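Local coordinates for uncharacterized protein orp (Desulfovibrio gigas, PDB 2WFB) that is of unknown function but, as the orange protein, is associated with a mixed molybdenum-copper sulphide cluster and probably serves in its biosynthesis or handling, at residues V20-V32 and V62-V76. Sequence-based numbering, arbitrary orientation.
Sequences VDPRFGRAAGFVV and VLAKSGAGVLLTGYV. With ACT (acetate ion), chain E; PO4 (phosphate ion), chain B; PO4 (phosphate ion), chain C.
With CG of Phe-24 anti to the backbone N (chi1 170°) and CG of Leu-63 anti to its own carbonyl carbon (chi1 -70°), the phenyl ring and the leucine approach from opposite directions and meet in the core. CD1 of Leu-63 lies in the plane of the Phe-24 ring, at its edge, 3.8 Å from CE1. The second branch of the same leucine serves Phe-30: its CD2 sits over one face of that ring, 3.9 Å from the centroid, in a CH-pi contact. Leu-71 reaches Phe-24 obliquely through CD2, 3.5 Å from CD1 of the ring, while CG2 of Val-76 packs alongside. Leu-84 of helix 78-86 adds to this apolar cluster, touching Phe-24, Leu-63 and Leu-71.

Nearer the loops the contact turns polar. The backbone N of Tyr-75 donates to O of Pro-22 (2.8 Å), and a water accepts from N of Phe-24 and donates both to O of Tyr-75 and to O1 of a phosphate. O1 of that phosphate also accepts a nearly straight bond from N of Gly-25 (3.0 Å, 170°). The turn of residues 21-23 is fixed by Asp-21, whose OD1 accepts from N of Arg-23 in an Asx turn; OG1 of Thr-73 bonds to Thr-10.

Helix 55-66 ends at Gly-67 in a Schellman motif and leads into strand 68-72, placing Leu-63 and Leu-71 on one side of the mixed sheet, a helix-on-sheet core of the alpha/beta dinitrogenase iron-molybdenum cofactor family; the loops beside it hold a phosphate, probably from the crystallisation liquor, that may mark a pocket.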
ATOM      1  N   VAL A  20       7.097  -0.308  -7.431  1.00 13.77           N
ATOM      2  CA  VAL A  20       6.491  -0.660  -6.168  1.00 14.85           C
ATOM      3  C   VAL A  20       7.526  -1.389  -5.281  1.00 15.30           C
ATOM      4  O   VAL A  20       8.337  -2.222  -5.765  1.00 14.94           O
ATOM      5  CB  VAL A  20       5.064  -1.401  -6.267  1.00 15.43           C
ATOM      6  CG1 VAL A  20       4.418  -1.306  -7.624  1.00 13.02           C
ATOM      7  CG2 VAL A  20       5.059  -2.793  -5.735  1.00 15.53           C
ATOM      8  N   ASP A  21       7.549  -1.005  -4.014  1.00 14.77           N
ATOM      9  CA  ASP A  21       8.386  -1.660  -3.015  1.00 15.48           C
ATOM     10  C   ASP A  21       7.747  -3.021  -2.751  1.00 15.71           C
ATOM     11  O   ASP A  21       6.578  -3.062  -2.390  1.00 16.19           O
ATOM     12  CB  ASP A  21       8.367  -0.819  -1.733  1.00 15.85           C
ATOM     13  CG  ASP A  21       9.530  -1.130  -0.791  1.00 18.85           C
ATOM     14  OD1 ASP A  21       9.851  -2.317  -0.568  1.00 17.56           O
ATOM     15  OD2 ASP A  21      10.125  -0.161  -0.277  1.00 19.71           O
ATOM     16  N   PRO A  22       8.500  -4.141  -2.900  1.00 15.99           N
ATOM     17  CA  PRO A  22       7.919  -5.453  -2.585  1.00 16.40           C
ATOM     18  C   PRO A  22       7.497  -5.612  -1.119  1.00 16.50           C
ATOM     19  O   PRO A  22       6.751  -6.522  -0.800  1.00 16.69           O
ATOM     20  CB  PRO A  22       9.041  -6.454  -2.901  1.00 16.21           C
ATOM     21  CG  PRO A  22      10.058  -5.706  -3.622  1.00 17.32           C
ATOM     22  CD  PRO A  22       9.909  -4.253  -3.307  1.00 16.27           C
ATOM     23  N   ARG A  23       7.962  -4.732  -0.242  1.00 15.40           N
ATOM     24  CA  ARG A  23       7.692  -4.897   1.174  1.00 15.22           C
ATOM     25  C   ARG A  23       6.635  -3.931   1.613  1.00 14.55           C
ATOM     26  O   ARG A  23       6.434  -2.874   0.997  1.00 14.15           O
ATOM     27  CB  ARG A  23       8.959  -4.672   1.981  1.00 16.28           C
ATOM     28  CG  ARG A  23       9.947  -5.749   1.746  1.00 18.92           C
ATOM     29  CD  ARG A  23      11.303  -5.209   1.968  1.00 25.32           C
ATOM     30  NE  ARG A  23      11.607  -5.394   3.350  1.00 26.39           N
ATOM     31  CZ  ARG A  23      12.455  -4.662   4.054  1.00 26.41           C
ATOM     32  NH1 ARG A  23      13.106  -3.636   3.518  1.00 29.21           N
ATOM     33  NH2 ARG A  23      12.635  -4.970   5.308  1.00 20.62           N
ATOM     34  N   PHE A  24       5.936  -4.303   2.670  1.00 14.40           N
ATOM     35  CA  PHE A  24       4.874  -3.452   3.185  1.00 13.78           C
ATOM     36  C   PHE A  24       5.263  -2.672   4.445  1.00 14.09           C
ATOM     37  O   PHE A  24       5.411  -1.458   4.392  1.00 14.70           O
ATOM     38  CB  PHE A  24       3.567  -4.213   3.407  1.00 12.34           C
ATOM     39  CG  PHE A  24       2.554  -3.401   4.167  1.00 13.70           C
ATOM     40  CD1 PHE A  24       2.017  -2.233   3.603  1.00 11.30           C
ATOM     41  CD2 PHE A  24       2.196  -3.744   5.466  1.00 12.81           C
ATOM     42  CE1 PHE A  24       1.111  -1.461   4.313  1.00 13.09           C
ATOM     43  CE2 PHE A  24       1.297  -2.964   6.172  1.00 14.54           C
ATOM     44  CZ  PHE A  24       0.746  -1.810   5.569  1.00 13.83           C
ATOM     45  N   GLY A  25       5.425  -3.361   5.575  1.00 14.46           N
ATOM     46  CA  GLY A  25       5.686  -2.688   6.851  1.00 14.00           C
ATOM     47  C   GLY A  25       6.940  -1.842   6.850  1.00 14.68           C
ATOM     48  O   GLY A  25       6.988  -0.789   7.503  1.00 14.33           O
ATOM     49  N   ARG A  26       7.932  -2.290   6.083  1.00 14.86           N
ATOM     50  CA  ARG A  26       9.233  -1.647   6.006  1.00 14.91           C
ATOM     51  C   ARG A  26       9.495  -1.010   4.631  1.00 14.83           C
ATOM     52  O   ARG A  26      10.659  -0.752   4.266  1.00 15.45           O
ATOM     53  CB  ARG A  26      10.345  -2.640   6.428  1.00 15.42           C
ATOM     54  CG  ARG A  26      10.138  -3.103   7.899  1.00 17.06           C
ATOM     55  CD  ARG A  26      11.093  -4.178   8.416  1.00 19.15           C
ATOM     56  NE  ARG A  26      10.664  -4.529   9.769  1.00 20.15           N
ATOM     57  CZ  ARG A  26      11.029  -3.894  10.884  1.00 23.23           C
ATOM     58  NH1 ARG A  26      11.868  -2.871  10.849  1.00 23.16           N
ATOM     59  NH2 ARG A  26      10.546  -4.291  12.057  1.00 24.87           N
ATOM     60  N   ALA A  27       8.425  -0.739   3.876  1.00 13.16           N
ATOM     61  CA  ALA A  27       8.530   0.100   2.679  1.00 12.66           C
ATOM     62  C   ALA A  27       9.103   1.464   3.027  1.00 12.40           C
ATOM     63  O   ALA A  27       8.888   1.980   4.127  1.00 12.46           O
ATOM     64  CB  ALA A  27       7.148   0.272   2.024  1.00 13.17           C
ATOM     65  N   ALA A  28       9.817   2.082   2.093  1.00 13.14           N
ATOM     66  CA  ALA A  28      10.289   3.479   2.299  1.00 13.78           C
ATOM     67  C   ALA A  28       9.096   4.442   2.543  1.00 13.80           C
ATOM     68  O   ALA A  28       9.179   5.384   3.341  1.00 13.06           O
ATOM     69  CB  ALA A  28      11.168   3.964   1.096  1.00 13.24           C
ATOM     70  N   GLY A  29       7.988   4.179   1.855  1.00 13.19           N
ATOM     71  CA  GLY A  29       6.819   5.024   1.937  1.00 12.87           C
ATOM     72  C   GLY A  29       5.731   4.498   1.024  1.00 13.14           C
ATOM     73  O   GLY A  29       5.824   3.379   0.506  1.00 12.60           O
ATOM     74  N   PHE A  30       4.706   5.327   0.825  1.00 13.16           N
ATOM     75  CA  PHE A  30       3.514   4.984   0.051  1.00 13.42           C
ATOM     76  C   PHE A  30       3.193   6.153  -0.826  1.00 13.87           C
ATOM     77  O   PHE A  30       3.132   7.286  -0.352  1.00 14.11           O
ATOM     78  CB  PHE A  30       2.292   4.736   0.951  1.00 13.19           C
ATOM     79  CG  PHE A  30       2.571   3.828   2.109  1.00 14.00           C
ATOM     80  CD1 PHE A  30       2.654   2.463   1.929  1.00 15.92           C
ATOM     81  CD2 PHE A  30       2.770   4.350   3.380  1.00 15.83           C
ATOM     82  CE1 PHE A  30       2.945   1.611   3.002  1.00 17.98           C
ATOM     83  CE2 PHE A  30       3.056   3.499   4.452  1.00 19.75           C
ATOM     84  CZ  PHE A  30       3.131   2.134   4.256  1.00 19.33           C
ATOM     85  N   VAL A  31       3.006   5.886  -2.108  1.00 14.16           N
ATOM     86  CA  VAL A  31       2.424   6.868  -2.995  1.00 15.38           C
ATOM     87  C   VAL A  31       0.917   6.640  -2.922  1.00 16.40           C
ATOM     88  O   VAL A  31       0.429   5.553  -3.236  1.00 16.98           O
ATOM     89  CB  VAL A  31       2.934   6.715  -4.441  1.00 15.55           C
ATOM     90  CG1 VAL A  31       2.152   7.652  -5.402  1.00 16.46           C
ATOM     91  CG2 VAL A  31       4.395   7.028  -4.517  1.00 14.98           C
ATOM     92  N   VAL A  32       0.193   7.657  -2.463  1.00 17.33           N
ATOM     93  CA  VAL A  32      -1.252   7.586  -2.303  1.00 18.56           C
ATOM     94  C   VAL A  32      -1.912   8.373  -3.439  1.00 19.95           C
ATOM     95  O   VAL A  32      -1.634   9.556  -3.594  1.00 19.70           O
ATOM     96  CB  VAL A  32      -1.697   8.195  -0.965  1.00 18.06           C
ATOM     97  CG1 VAL A  32      -3.228   8.045  -0.808  1.00 18.01           C
ATOM     98  CG2 VAL A  32      -0.962   7.536   0.190  1.00 19.02           C
ATOM     99  N   VAL A  62      -0.488   4.294   9.757  1.00 20.48           N
ATOM    100  CA  VAL A  62      -0.163   5.405   8.870  1.00 20.34           C
ATOM    101  C   VAL A  62      -1.185   5.505   7.709  1.00 20.67           C
ATOM    102  O   VAL A  62      -1.704   6.590   7.424  1.00 20.61           O
ATOM    103  CB  VAL A  62       1.295   5.313   8.377  1.00 20.40           C
ATOM    104  CG1 VAL A  62       1.567   6.302   7.204  1.00 19.85           C
ATOM    105  CG2 VAL A  62       2.255   5.602   9.528  1.00 20.33           C
ATOM    106  N   LEU A  63      -1.481   4.380   7.063  1.00 21.04           N
ATOM    107  CA  LEU A  63      -2.475   4.318   5.988  1.00 21.17           C
ATOM    108  C   LEU A  63      -3.908   4.641   6.416  1.00 21.45           C
ATOM    109  O   LEU A  63      -4.631   5.275   5.675  1.00 21.28           O
ATOM    110  CB  LEU A  63      -2.449   2.948   5.294  1.00 20.90           C
ATOM    111  CG  LEU A  63      -1.223   2.644   4.436  1.00 20.37           C
ATOM    112  CD1 LEU A  63      -1.397   1.291   3.748  1.00 18.47           C
ATOM    113  CD2 LEU A  63      -0.998   3.737   3.406  1.00 20.93           C
ATOM    114  N   ALA A  64      -4.326   4.193   7.593  1.00 21.73           N
ATOM    115  CA  ALA A  64      -5.663   4.490   8.068  1.00 22.12           C
ATOM    116  C   ALA A  64      -5.788   6.000   8.251  1.00 23.12           C
ATOM    117  O   ALA A  64      -6.805   6.574   7.892  1.00 22.67           O
ATOM    118  CB  ALA A  64      -5.983   3.739   9.358  1.00 21.94           C
ATOM    119  N   LYS A  65      -4.726   6.633   8.757  1.00 23.99           N
ATOM    120  CA  LYS A  65      -4.646   8.099   8.903  1.00 25.17           C
ATOM    121  C   LYS A  65      -4.696   8.883   7.600  1.00 25.35           C
ATOM    122  O   LYS A  65      -5.208  10.006   7.572  1.00 25.45           O
ATOM    123  CB  LYS A  65      -3.410   8.512   9.721  1.00 25.35           C
ATOM    124  CG  LYS A  65      -3.564   8.129  11.193  1.00 29.00           C
ATOM    125  CD  LYS A  65      -2.348   8.501  12.031  1.00 34.56           C
ATOM    126  CE  LYS A  65      -2.279   7.645  13.305  1.00 36.94           C
ATOM    127  NZ  LYS A  65      -0.853   7.337  13.702  1.00 41.12           N
ATOM    128  N   SER A  66      -4.185   8.307   6.517  1.00 25.05           N
ATOM    129  CA  SER A  66      -4.295   8.965   5.217  1.00 24.97           C
ATOM    130  C   SER A  66      -5.663   8.728   4.532  1.00 24.06           C
ATOM    131  O   SER A  66      -5.939   9.304   3.493  1.00 24.35           O
ATOM    132  CB  SER A  66      -3.135   8.539   4.310  1.00 25.48           C
ATOM    133  OG  SER A  66      -3.337   7.228   3.820  1.00 27.85           O
ATOM    134  N   GLY A  67      -6.512   7.895   5.123  1.00 23.29           N
ATOM    135  CA  GLY A  67      -7.815   7.565   4.544  1.00 22.06           C
ATOM    136  C   GLY A  67      -7.805   6.642   3.326  1.00 21.75           C
ATOM    137  O   GLY A  67      -8.755   6.635   2.541  1.00 21.72           O
ATOM    138  N   ALA A  68      -6.743   5.855   3.172  1.00 20.42           N
ATOM    139  CA  ALA A  68      -6.586   4.942   2.031  1.00 19.07           C
ATOM    140  C   ALA A  68      -7.603   3.821   2.094  1.00 17.74           C
ATOM    141  O   ALA A  68      -7.905   3.335   3.164  1.00 18.88           O
ATOM    142  CB  ALA A  68      -5.157   4.352   2.014  1.00 19.63           C
ATOM    143  N   GLY A  69      -8.139   3.394   0.957  1.00 16.65           N
ATOM    144  CA  GLY A  69      -9.071   2.265   0.975  1.00 15.82           C
ATOM    145  C   GLY A  69      -8.547   0.996   0.322  1.00 14.75           C
ATOM    146  O   GLY A  69      -9.118  -0.098   0.490  1.00 13.70           O
ATOM    147  N   VAL A  70      -7.458   1.150  -0.429  1.00 14.50           N
ATOM    148  CA  VAL A  70      -6.818   0.048  -1.154  1.00 12.64           C
ATOM    149  C   VAL A  70      -5.324   0.180  -0.899  1.00 13.64           C
ATOM    150  O   VAL A  70      -4.799   1.294  -0.870  1.00 12.89           O
ATOM    151  CB  VAL A  70      -7.037   0.173  -2.674  1.00 13.93           C
ATOM    152  CG1 VAL A  70      -6.311  -0.977  -3.462  1.00 10.13           C
ATOM    153  CG2 VAL A  70      -8.525   0.172  -3.014  1.00 12.27           C
ATOM    154  N   LEU A  71      -4.655  -0.950  -0.709  1.00 13.01           N
ATOM    155  CA  LEU A  71      -3.201  -0.967  -0.635  1.00 14.07           C
ATOM    156  C   LEU A  71      -2.666  -1.954  -1.673  1.00 13.51           C
ATOM    157  O   LEU A  71      -3.055  -3.129  -1.689  1.00 14.44           O
ATOM    158  CB  LEU A  71      -2.736  -1.385   0.759  1.00 14.13           C
ATOM    159  CG  LEU A  71      -1.231  -1.691   0.766  1.00 16.60           C
ATOM    160  CD1 LEU A  71      -0.427  -0.402   0.911  1.00 14.52           C
ATOM    161  CD2 LEU A  71      -0.878  -2.747   1.765  1.00 18.66           C
ATOM    162  N   LEU A  72      -1.774  -1.474  -2.515  1.00 12.49           N
ATOM    163  CA  LEU A  72      -1.127  -2.307  -3.510  1.00 13.34           C
ATOM    164  C   LEU A  72       0.349  -2.511  -3.138  1.00 13.70           C
ATOM    165  O   LEU A  72       1.054  -1.545  -2.860  1.00 14.33           O
ATOM    166  CB  LEU A  72      -1.230  -1.639  -4.859  1.00 12.97           C
ATOM    167  CG  LEU A  72      -2.479  -1.819  -5.778  1.00 16.41           C
ATOM    168  CD1 LEU A  72      -3.698  -2.577  -5.245  1.00 14.68           C
ATOM    169  CD2 LEU A  72      -2.814  -0.534  -6.529  1.00 16.06           C
ATOM    170  N   THR A  73       0.812  -3.762  -3.153  1.00 14.11           N
ATOM    171  CA  THR A  73       2.141  -4.111  -2.645  1.00 14.81           C
ATOM    172  C   THR A  73       2.655  -5.445  -3.218  1.00 15.11           C
ATOM    173  O   THR A  73       2.032  -6.032  -4.119  1.00 13.24           O
ATOM    174  CB  THR A  73       2.183  -4.122  -1.046  1.00 16.01           C
ATOM    175  OG1 THR A  73       3.555  -4.237  -0.606  1.00 18.30           O
ATOM    176  CG2 THR A  73       1.337  -5.271  -0.413  1.00 15.06           C
ATOM    177  N   GLY A  74       3.812  -5.890  -2.709  1.00 15.35           N
ATOM    178  CA  GLY A  74       4.322  -7.216  -3.010  1.00 15.37           C
ATOM    179  C   GLY A  74       3.858  -8.217  -1.967  1.00 15.88           C
ATOM    180  O   GLY A  74       2.964  -9.022  -2.230  1.00 15.86           O
ATOM    181  N   TYR A  75       4.461  -8.146  -0.779  1.00 15.55           N
ATOM    182  CA  TYR A  75       4.246  -9.119   0.298  1.00 16.42           C
ATOM    183  C   TYR A  75       3.753  -8.422   1.559  1.00 16.27           C
ATOM    184  O   TYR A  75       4.201  -7.309   1.884  1.00 16.40           O
ATOM    185  CB  TYR A  75       5.574  -9.856   0.626  1.00 16.28           C
ATOM    186  CG  TYR A  75       6.142 -10.594  -0.555  1.00 18.38           C
ATOM    187  CD1 TYR A  75       5.711 -11.887  -0.849  1.00 21.82           C
ATOM    188  CD2 TYR A  75       7.057  -9.992  -1.402  1.00 21.08           C
ATOM    189  CE1 TYR A  75       6.194 -12.575  -1.939  1.00 23.88           C
ATOM    190  CE2 TYR A  75       7.559 -10.674  -2.518  1.00 23.85           C
ATOM    191  CZ  TYR A  75       7.119 -11.973  -2.766  1.00 26.41           C
ATOM    192  OH  TYR A  75       7.584 -12.689  -3.854  1.00 29.38           O
ATOM    193  N   VAL A  76       2.875  -9.105   2.280  1.00 16.41           N
ATOM    194  CA  VAL A  76       2.375  -8.645   3.575  1.00 17.29           C
ATOM    195  C   VAL A  76       2.175  -9.852   4.502  1.00 17.68           C
ATOM    196  O   VAL A  76       1.597 -10.861   4.097  1.00 18.93           O
ATOM    197  CB  VAL A  76       1.079  -7.734   3.426  1.00 17.46           C
ATOM    198  CG1 VAL A  76       0.116  -8.293   2.471  1.00 17.32           C
ATOM    199  CG2 VAL A  76       0.377  -7.454   4.774  1.00 18.09           C
TER
HETATM  200  C   ACT E1124      13.934  -2.001   7.629  1.00 26.28           C
HETATM  201  O   ACT E1124      13.610  -1.541   8.728  1.00 27.01           O
HETATM  202  OXT ACT E1124      14.307  -1.266   6.679  1.00 27.02           O
HETATM  203  CH3 ACT E1124      13.800  -3.441   7.477  1.00 26.02           C
HETATM  204  P   PO4 B1121       5.209  -6.953   7.136  1.00 20.16           P
HETATM  205  O1  PO4 B1121       5.420  -6.353   5.807  1.00 20.13           O
HETATM  206  O2  PO4 B1121       4.020  -7.850   7.050  1.00 22.11           O
HETATM  207  O3  PO4 B1121       6.416  -7.719   7.544  1.00 20.78           O
HETATM  208  O4  PO4 B1121       4.947  -5.853   8.136  1.00 21.45           O
HETATM  209  P   PO4 C1122       7.228  -6.523  11.061  1.00 28.81           P
HETATM  210  O1  PO4 C1122       5.811  -6.057  10.837  1.00 30.18           O
HETATM  211  O2  PO4 C1122       7.157  -7.928  11.584  1.00 30.70           O
HETATM  212  O3  PO4 C1122       8.009  -6.393   9.763  1.00 31.76           O
HETATM  213  O4  PO4 C1122       7.923  -5.642  12.061  1.00 29.50           O
HETATM  214  O   HOH W   1       6.284  -7.141   3.566  1.00 14.68           O